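Local coordinates for protein exopolygalacturonase (Yersinia enterocolitica, PDB 2UVF) that hydrolyses polygalacturonan, a pectin backbone, probably releasing digalacturonic acid from chain ends as a family 28 exopolygalacturonase, at residues A[66-71]-A[131-136]; A[158-163]-A[190-195]. All coordinates share one frame; numbering follows the deposited sequence.

Two contacts from separate domains show how differently backbone pairing can be used. Interaction 1 joins two inner strands, 66-73 and 125-134, of the four-stranded antiparallel sheet in the fibronectin type III domain; interaction 2 joins the end of strand 156-158 to strand 187-191 at the start of the parallel beta-helix. No element is common to both, and their centres lie about 44 Å apart. Both are partly buried. The antiparallel pair is held by a ladder of backbone bonds, broken by a bulge, with a glutamine pair on one face. The parallel pair has one backbone bond between its segments, after which the chain turns away and aliphatic and proline contacts take over.

Interaction 1 (A[66-71]-A[131-136]); sequences IVDYQI and KAQYAD
Ala132 lies at the apolar centre of this bulged antiparallel pair in the fibronectin type III domain, its CB 3.7 Å from Tyr69 CE1 and 3.9 Å from Ile66 CG2. Tyr69 has CG anti to its carbonyl carbon, and this lays the CD1-CE1 side of the ring along Ala132; beyond the pair, the ring also meets that of Trp57. Further along, Ile66 CG1 lies alongside Tyr134 CE1, both side chains roughly aligned. The strand then swells into a classic beta bulge, setting Val67 and Asp68 against Gln133. Gln133 O takes a 2.9 Å bond from Val67 N in its carbonyl plane and a weak one from Asp68 N, while Gln133 N gives a nearly straight bond to Asp68 O from above that carbonyl's plane. Regular pairing resumes at Tyr69-Ala132, and next Gln70 and Lys131 exchange two backbone hydrogen bonds. On the face of Asp68, Gln70 and Gln133, the Asp68 carboxylate is gripped by Tyr69 N at OD1 and by Ser82 at OD2. Gln133, with CG anti to its backbone N (chi1 -166°), extends obliquely across to Gln70. Their amide planes stand 81° apart, and Gln70 NE2 donates to a lone pair of Gln133 OE1 at 2.8 Å.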
ATOM      1  N   ILE A  66      19.502  -2.294 -18.652  1.00 46.34           N
ATOM      2  CA  ILE A  66      19.032  -3.556 -18.082  1.00 45.39           C
ATOM      3  C   ILE A  66      17.610  -3.805 -18.571  1.00 44.72           C
ATOM      4  O   ILE A  66      16.721  -2.999 -18.325  1.00 44.94           O
ATOM      5  CB  ILE A  66      19.086  -3.536 -16.516  1.00 45.58           C
ATOM      6  CG1 ILE A  66      20.465  -3.056 -16.038  1.00 45.20           C
ATOM      7  CG2 ILE A  66      18.744  -4.920 -15.932  1.00 44.43           C
ATOM      8  CD1 ILE A  66      20.514  -2.490 -14.622  1.00 46.11           C
ATOM      9  N   VAL A  67      17.397  -4.914 -19.269  1.00 43.55           N
ATOM     10  CA  VAL A  67      16.079  -5.206 -19.838  1.00 42.64           C
ATOM     11  C   VAL A  67      15.352  -6.356 -19.125  1.00 41.76           C
ATOM     12  O   VAL A  67      14.174  -6.590 -19.376  1.00 41.10           O
ATOM     13  CB  VAL A  67      16.137  -5.445 -21.388  1.00 42.74           C
ATOM     14  CG1 VAL A  67      16.588  -4.194 -22.110  1.00 42.00           C
ATOM     15  CG2 VAL A  67      17.040  -6.640 -21.745  1.00 43.33           C
ATOM     16  N   ASP A  68      16.055  -7.031 -18.213  1.00 40.98           N
ATOM     17  CA  ASP A  68      15.559  -8.227 -17.529  1.00 40.27           C
ATOM     18  C   ASP A  68      16.569  -8.709 -16.481  1.00 39.98           C
ATOM     19  O   ASP A  68      17.657  -8.153 -16.363  1.00 39.50           O
ATOM     20  CB  ASP A  68      15.286  -9.345 -18.541  1.00 40.33           C
ATOM     21  CG  ASP A  68      14.033 -10.138 -18.224  1.00 41.05           C
ATOM     22  OD1 ASP A  68      13.604 -10.192 -17.051  1.00 42.01           O
ATOM     23  OD2 ASP A  68      13.472 -10.723 -19.163  1.00 43.03           O
ATOM     24  N   TYR A  69      16.187  -9.738 -15.722  1.00 39.71           N
ATOM     25  CA  TYR A  69      17.074 -10.417 -14.762  1.00 39.32           C
ATOM     26  C   TYR A  69      16.868 -11.924 -14.882  1.00 39.82           C
ATOM     27  O   TYR A  69      15.753 -12.369 -15.184  1.00 39.75           O
ATOM     28  CB  TYR A  69      16.765  -9.982 -13.327  1.00 38.54           C
ATOM     29  CG  TYR A  69      17.264  -8.604 -12.978  1.00 37.95           C
ATOM     30  CD1 TYR A  69      18.537  -8.413 -12.428  1.00 35.39           C
ATOM     31  CD2 TYR A  69      16.459  -7.479 -13.188  1.00 37.26           C
ATOM     32  CE1 TYR A  69      19.002  -7.137 -12.108  1.00 35.60           C
ATOM     33  CE2 TYR A  69      16.912  -6.204 -12.868  1.00 36.66           C
ATOM     34  CZ  TYR A  69      18.178  -6.032 -12.335  1.00 36.56           C
ATOM     35  OH  TYR A  69      18.595  -4.756 -12.017  1.00 36.98           O
ATOM     36  N   GLN A  70      17.933 -12.699 -14.654  1.00 40.40           N
ATOM     37  CA  GLN A  70      17.883 -14.163 -14.779  1.00 41.38           C
ATOM     38  C   GLN A  70      18.263 -14.817 -13.466  1.00 41.58           C
ATOM     39  O   GLN A  70      19.193 -14.370 -12.798  1.00 41.26           O
ATOM     40  CB  GLN A  70      18.847 -14.661 -15.857  1.00 41.23           C
ATOM     41  CG  GLN A  70      18.574 -14.170 -17.267  1.00 41.48           C
ATOM     42  CD  GLN A  70      19.385 -14.940 -18.311  1.00 42.60           C
ATOM     43  OE1 GLN A  70      20.284 -15.727 -17.971  1.00 45.30           O
ATOM     44  NE2 GLN A  70      19.080 -14.711 -19.584  1.00 43.13           N
ATOM     45  N   ILE A  71      17.571 -15.901 -13.127  1.00 42.32           N
ATOM     46  CA  ILE A  71      17.668 -16.504 -11.792  1.00 43.43           C
ATOM     47  C   ILE A  71      18.171 -17.950 -11.850  1.00 43.83           C
ATOM     48  O   ILE A  71      17.631 -18.768 -12.577  1.00 44.17           O
ATOM     49  CB  ILE A  71      16.315 -16.375 -11.002  1.00 42.91           C
ATOM     50  CG1 ILE A  71      16.082 -14.921 -10.569  1.00 42.66           C
ATOM     51  CG2 ILE A  71      16.302 -17.262  -9.773  1.00 43.38           C
ATOM     52  CD1 ILE A  71      15.445 -14.032 -11.625  1.00 40.27           C
ATOM     53  N   LYS A 131      21.366 -12.546 -12.145  1.00 43.30           N
ATOM     54  CA  LYS A 131      22.134 -11.704 -13.076  1.00 43.44           C
ATOM     55  C   LYS A 131      21.205 -10.756 -13.828  1.00 43.49           C
ATOM     56  O   LYS A 131      20.127 -11.177 -14.280  1.00 43.32           O
ATOM     57  CB  LYS A 131      22.875 -12.560 -14.122  1.00 43.55           C
ATOM     58  CG  LYS A 131      23.743 -13.671 -13.585  1.00 43.87           C
ATOM     59  CD  LYS A 131      24.614 -14.227 -14.704  1.00 44.62           C
ATOM     60  CE  LYS A 131      25.487 -15.386 -14.219  1.00 45.39           C
ATOM     61  NZ  LYS A 131      26.720 -15.573 -15.055  1.00 44.62           N
ATOM     62  N   ALA A 132      21.626  -9.496 -13.948  1.00 43.15           N
ATOM     63  CA  ALA A 132      21.038  -8.543 -14.889  1.00 44.04           C
ATOM     64  C   ALA A 132      21.240  -8.997 -16.331  1.00 44.83           C
ATOM     65  O   ALA A 132      22.329  -9.439 -16.713  1.00 44.73           O
ATOM     66  CB  ALA A 132      21.630  -7.160 -14.700  1.00 43.31           C
ATOM     67  N   GLN A 133      20.178  -8.896 -17.123  1.00 45.77           N
ATOM     68  CA  GLN A 133      20.242  -9.181 -18.543  1.00 46.75           C
ATOM     69  C   GLN A 133      20.165  -7.851 -19.277  1.00 48.09           C
ATOM     70  O   GLN A 133      19.325  -7.002 -18.966  1.00 47.86           O
ATOM     71  CB  GLN A 133      19.096 -10.105 -18.968  1.00 46.71           C
ATOM     72  CG  GLN A 133      19.257 -10.725 -20.356  1.00 45.73           C
ATOM     73  CD  GLN A 133      17.967 -11.310 -20.881  1.00 44.95           C
ATOM     74  OE1 GLN A 133      17.691 -12.494 -20.695  1.00 46.06           O
ATOM     75  NE2 GLN A 133      17.159 -10.480 -21.529  1.00 43.57           N
ATOM     76  N   TYR A 134      21.066  -7.661 -20.238  1.00 49.65           N
ATOM     77  CA  TYR A 134      21.173  -6.387 -20.923  1.00 50.90           C
ATOM     78  C   TYR A 134      20.484  -6.427 -22.280  1.00 51.55           C
ATOM     79  O   TYR A 134      20.180  -7.498 -22.809  1.00 51.65           O
ATOM     80  CB  TYR A 134      22.639  -5.954 -21.052  1.00 51.13           C
ATOM     81  CG  TYR A 134      23.338  -5.726 -19.723  1.00 51.64           C
ATOM     82  CD1 TYR A 134      23.059  -4.599 -18.947  1.00 51.12           C
ATOM     83  CD2 TYR A 134      24.277  -6.632 -19.247  1.00 52.60           C
ATOM     84  CE1 TYR A 134      23.690  -4.391 -17.734  1.00 50.24           C
ATOM     85  CE2 TYR A 134      24.913  -6.433 -18.029  1.00 52.41           C
ATOM     86  CZ  TYR A 134      24.616  -5.309 -17.284  1.00 51.74           C
ATOM     87  OH  TYR A 134      25.259  -5.114 -16.084  1.00 52.08           O
ATOM     88  N   ALA A 135      20.235  -5.240 -22.823  1.00 52.67           N
ATOM     89  CA  ALA A 135      19.584  -5.076 -24.120  1.00 53.50           C
ATOM     90  C   ALA A 135      20.264  -5.907 -25.220  1.00 54.04           C
ATOM     91  O   ALA A 135      19.578  -6.524 -26.045  1.00 54.15           O
ATOM     92  CB  ALA A 135      19.553  -3.594 -24.496  1.00 53.50           C
ATOM     93  N   ASP A 136      21.601  -5.935 -25.192  1.00 54.49           N
ATOM     94  CA  ASP A 136      22.443  -6.594 -26.206  1.00 54.94           C
ATOM     95  C   ASP A 136      22.663  -8.104 -25.992  1.00 55.24           C
ATOM     96  O   ASP A 136      23.535  -8.698 -26.631  1.00 55.36           O
ATOM     97  CB  ASP A 136      23.803  -5.887 -26.290  1.00 54.97           C
ATOM     98  CG  ASP A 136      24.618  -6.000 -24.995  1.00 54.81           C
ATOM     99  OD1 ASP A 136      24.221  -6.764 -24.084  1.00 54.15           O
ATOM    100  OD2 ASP A 136      25.667  -5.321 -24.892  1.00 54.12           O
TER

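Interaction 2 (A[158-163]-A[190-195]); sequences NVRDFG and EIPAGT
Asn158 and Glu190 form a parallel bridge with CA atoms 4.7 Å apart, and the asparagine side chain shows how strand 156-158 ends. From CB, the anti torsion about CA-CB (chi1 180°) sets CG opposite the backbone N and beside the carbonyl carbon. Asn158 CG comes within 4.2 Å of Pro192 CD. At the tip the amide divides its work: ND2 lies against Pro192 CG, whereas Asn158 OD1 rests 3.7 Å from Pro192 CD and accepts a 2.7 Å hydrogen bond from Arg160 N. That donor stands above the carbonyl plane, and the bond closes an Asx turn that draws the chain out of the strand. Asp161 N, bonded to Asn158 O, continues the turn. The bridge belongs to the first turn of the right-handed parallel beta-helix of family 28 enzymes, where strand 156-158 is stacked on strand 187-191 and helix 173-181 lies between them in sequence. Val159 N donates a 3.1 Å hydrogen bond to Glu190 O, almost straight (172°) and arriving nearly along the C=O axis. Val159 CG1 and CG2 each lie 3.6 Å from Glu190 O and also reach Ile191 CG1, while the side chain packs on Ala179 of the helix. Glu190 turns its carboxylate away to Asn210 in strand 207-211, paired with 187-191. On the outer side, Arg160 CD crosses Pro192 CG at 3.8 Å, and its guanidinium NH1 bonds to the hydroxyl of Tyr196.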
ATOM      1  N   ASN A 158      -8.790 -27.388   8.575  1.00 53.92           N
ATOM      2  CA  ASN A 158      -9.860 -26.941   7.691  1.00 53.69           C
ATOM      3  C   ASN A 158     -11.032 -26.447   8.537  1.00 53.62           C
ATOM      4  O   ASN A 158     -11.458 -27.135   9.456  1.00 53.71           O
ATOM      5  CB  ASN A 158     -10.257 -28.085   6.746  1.00 53.58           C
ATOM      6  CG  ASN A 158     -11.380 -27.711   5.780  1.00 53.75           C
ATOM      7  OD1 ASN A 158     -12.197 -26.826   6.050  1.00 53.58           O
ATOM      8  ND2 ASN A 158     -11.433 -28.412   4.651  1.00 53.28           N
ATOM      9  N   VAL A 159     -11.531 -25.245   8.246  1.00 53.65           N
ATOM     10  CA  VAL A 159     -12.600 -24.634   9.060  1.00 53.63           C
ATOM     11  C   VAL A 159     -13.929 -25.387   8.958  1.00 53.83           C
ATOM     12  O   VAL A 159     -14.832 -25.177   9.781  1.00 53.80           O
ATOM     13  CB  VAL A 159     -12.830 -23.095   8.771  1.00 53.66           C
ATOM     14  CG1 VAL A 159     -11.565 -22.283   9.024  1.00 52.62           C
ATOM     15  CG2 VAL A 159     -13.389 -22.847   7.364  1.00 52.89           C
ATOM     16  N   ARG A 160     -14.045 -26.249   7.945  1.00 53.93           N
ATOM     17  CA  ARG A 160     -15.248 -27.067   7.748  1.00 54.34           C
ATOM     18  C   ARG A 160     -15.349 -28.180   8.792  1.00 54.28           C
ATOM     19  O   ARG A 160     -16.447 -28.608   9.136  1.00 54.48           O
ATOM     20  CB  ARG A 160     -15.307 -27.641   6.332  1.00 54.43           C
ATOM     21  CG  ARG A 160     -15.696 -26.615   5.282  1.00 55.54           C
ATOM     22  CD  ARG A 160     -16.016 -27.255   3.946  1.00 57.49           C
ATOM     23  NE  ARG A 160     -17.376 -27.794   3.906  1.00 59.21           N
ATOM     24  CZ  ARG A 160     -18.459 -27.106   3.533  1.00 60.12           C
ATOM     25  NH1 ARG A 160     -18.364 -25.833   3.155  1.00 59.72           N
ATOM     26  NH2 ARG A 160     -19.651 -27.697   3.532  1.00 59.37           N
ATOM     27  N   ASP A 161     -14.197 -28.615   9.306  1.00 53.98           N
ATOM     28  CA  ASP A 161     -14.120 -29.605  10.377  1.00 53.82           C
ATOM     29  C   ASP A 161     -14.583 -29.048  11.728  1.00 53.90           C
ATOM     30  O   ASP A 161     -14.739 -29.804  12.697  1.00 53.65           O
ATOM     31  CB  ASP A 161     -12.692 -30.168  10.479  1.00 53.80           C
ATOM     32  CG  ASP A 161     -12.256 -30.892   9.211  1.00 53.35           C
ATOM     33  OD1 ASP A 161     -13.122 -31.224   8.375  1.00 53.86           O
ATOM     34  OD2 ASP A 161     -11.048 -31.130   9.044  1.00 52.66           O
ATOM     35  N   PHE A 162     -14.812 -27.733  11.784  1.00 53.81           N
ATOM     36  CA  PHE A 162     -15.329 -27.074  12.985  1.00 53.69           C
ATOM     37  C   PHE A 162     -16.720 -26.495  12.765  1.00 54.20           C
ATOM     38  O   PHE A 162     -17.186 -25.676  13.559  1.00 54.34           O
ATOM     39  CB  PHE A 162     -14.369 -25.991  13.476  1.00 53.35           C
ATOM     40  CG  PHE A 162     -13.041 -26.521  13.918  1.00 53.23           C
ATOM     41  CD1 PHE A 162     -12.748 -26.655  15.275  1.00 52.79           C
ATOM     42  CD2 PHE A 162     -12.080 -26.904  12.978  1.00 51.84           C
ATOM     43  CE1 PHE A 162     -11.514 -27.152  15.683  1.00 51.88           C
ATOM     44  CE2 PHE A 162     -10.849 -27.401  13.377  1.00 51.09           C
ATOM     45  CZ  PHE A 162     -10.569 -27.531  14.728  1.00 52.26           C
ATOM     46  N   GLY A 163     -17.376 -26.927  11.690  1.00 54.54           N
ATOM     47  CA  GLY A 163     -18.771 -26.583  11.446  1.00 55.35           C
ATOM     48  C   GLY A 163     -19.049 -25.380  10.562  1.00 56.28           C
ATOM     49  O   GLY A 163     -20.180 -24.881  10.525  1.00 55.92           O
ATOM     50  N   GLU A 190      -7.352 -23.508   6.576  1.00 48.69           N
ATOM     51  CA  GLU A 190      -7.897 -23.438   5.222  1.00 48.53           C
ATOM     52  C   GLU A 190      -9.371 -23.043   5.226  1.00 48.05           C
ATOM     53  O   GLU A 190     -10.169 -23.638   5.947  1.00 47.55           O
ATOM     54  CB  GLU A 190      -7.765 -24.779   4.471  1.00 48.72           C
ATOM     55  CG  GLU A 190      -6.462 -25.548   4.672  1.00 50.61           C
ATOM     56  CD  GLU A 190      -5.360 -25.194   3.675  1.00 53.14           C
ATOM     57  OE1 GLU A 190      -5.389 -24.085   3.098  1.00 52.90           O
ATOM     58  OE2 GLU A 190      -4.454 -26.041   3.479  1.00 54.17           O
ATOM     59  N   ILE A 191      -9.716 -22.041   4.414  1.00 47.74           N
ATOM     60  CA  ILE A 191     -11.109 -21.722   4.067  1.00 47.04           C
ATOM     61  C   ILE A 191     -11.314 -22.105   2.589  1.00 47.63           C
ATOM     62  O   ILE A 191     -11.003 -21.299   1.694  1.00 47.97           O
ATOM     63  CB  ILE A 191     -11.424 -20.210   4.269  1.00 47.08           C
ATOM     64  CG1 ILE A 191     -11.202 -19.787   5.735  1.00 46.61           C
ATOM     65  CG2 ILE A 191     -12.843 -19.875   3.787  1.00 47.01           C
ATOM     66  CD1 ILE A 191     -11.112 -18.311   5.963  1.00 45.62           C
ATOM     67  N   PRO A 192     -11.798 -23.342   2.319  1.00 47.45           N
ATOM     68  CA  PRO A 192     -12.078 -23.821   0.958  1.00 47.11           C
ATOM     69  C   PRO A 192     -13.104 -22.998   0.164  1.00 47.14           C
ATOM     70  O   PRO A 192     -13.719 -22.080   0.709  1.00 46.80           O
ATOM     71  CB  PRO A 192     -12.614 -25.252   1.200  1.00 47.44           C
ATOM     72  CG  PRO A 192     -13.073 -25.270   2.618  1.00 47.31           C
ATOM     73  CD  PRO A 192     -12.090 -24.390   3.322  1.00 47.67           C
ATOM     74  N   ALA A 193     -13.294 -23.346  -1.115  1.00 47.23           N
ATOM     75  CA  ALA A 193     -14.348 -22.745  -1.947  1.00 47.12           C
ATOM     76  C   ALA A 193     -15.685 -22.663  -1.203  1.00 46.91           C
ATOM     77  O   ALA A 193     -16.039 -23.564  -0.437  1.00 47.21           O
ATOM     78  CB  ALA A 193     -14.508 -23.503  -3.274  1.00 47.18           C
ATOM     79  N   GLY A 194     -16.407 -21.568  -1.429  1.00 46.17           N
ATOM     80  CA  GLY A 194     -17.674 -21.305  -0.755  1.00 45.56           C
ATOM     81  C   GLY A 194     -17.705 -19.924  -0.127  1.00 45.00           C
ATOM     82  O   GLY A 194     -16.660 -19.326   0.134  1.00 44.53           O
ATOM     83  N   THR A 195     -18.912 -19.427   0.110  1.00 44.67           N
ATOM     84  CA  THR A 195     -19.123 -18.131   0.738  1.00 44.98           C
ATOM     85  C   THR A 195     -19.492 -18.291   2.213  1.00 44.97           C
ATOM     86  O   THR A 195     -20.621 -18.679   2.546  1.00 45.58           O
ATOM     87  CB  THR A 195     -20.207 -17.352  -0.002  1.00 45.02           C
ATOM     88  OG1 THR A 195     -19.792 -17.170  -1.359  1.00 46.05           O
ATOM     89  CG2 THR A 195     -20.453 -15.990   0.645  1.00 44.50           C
TER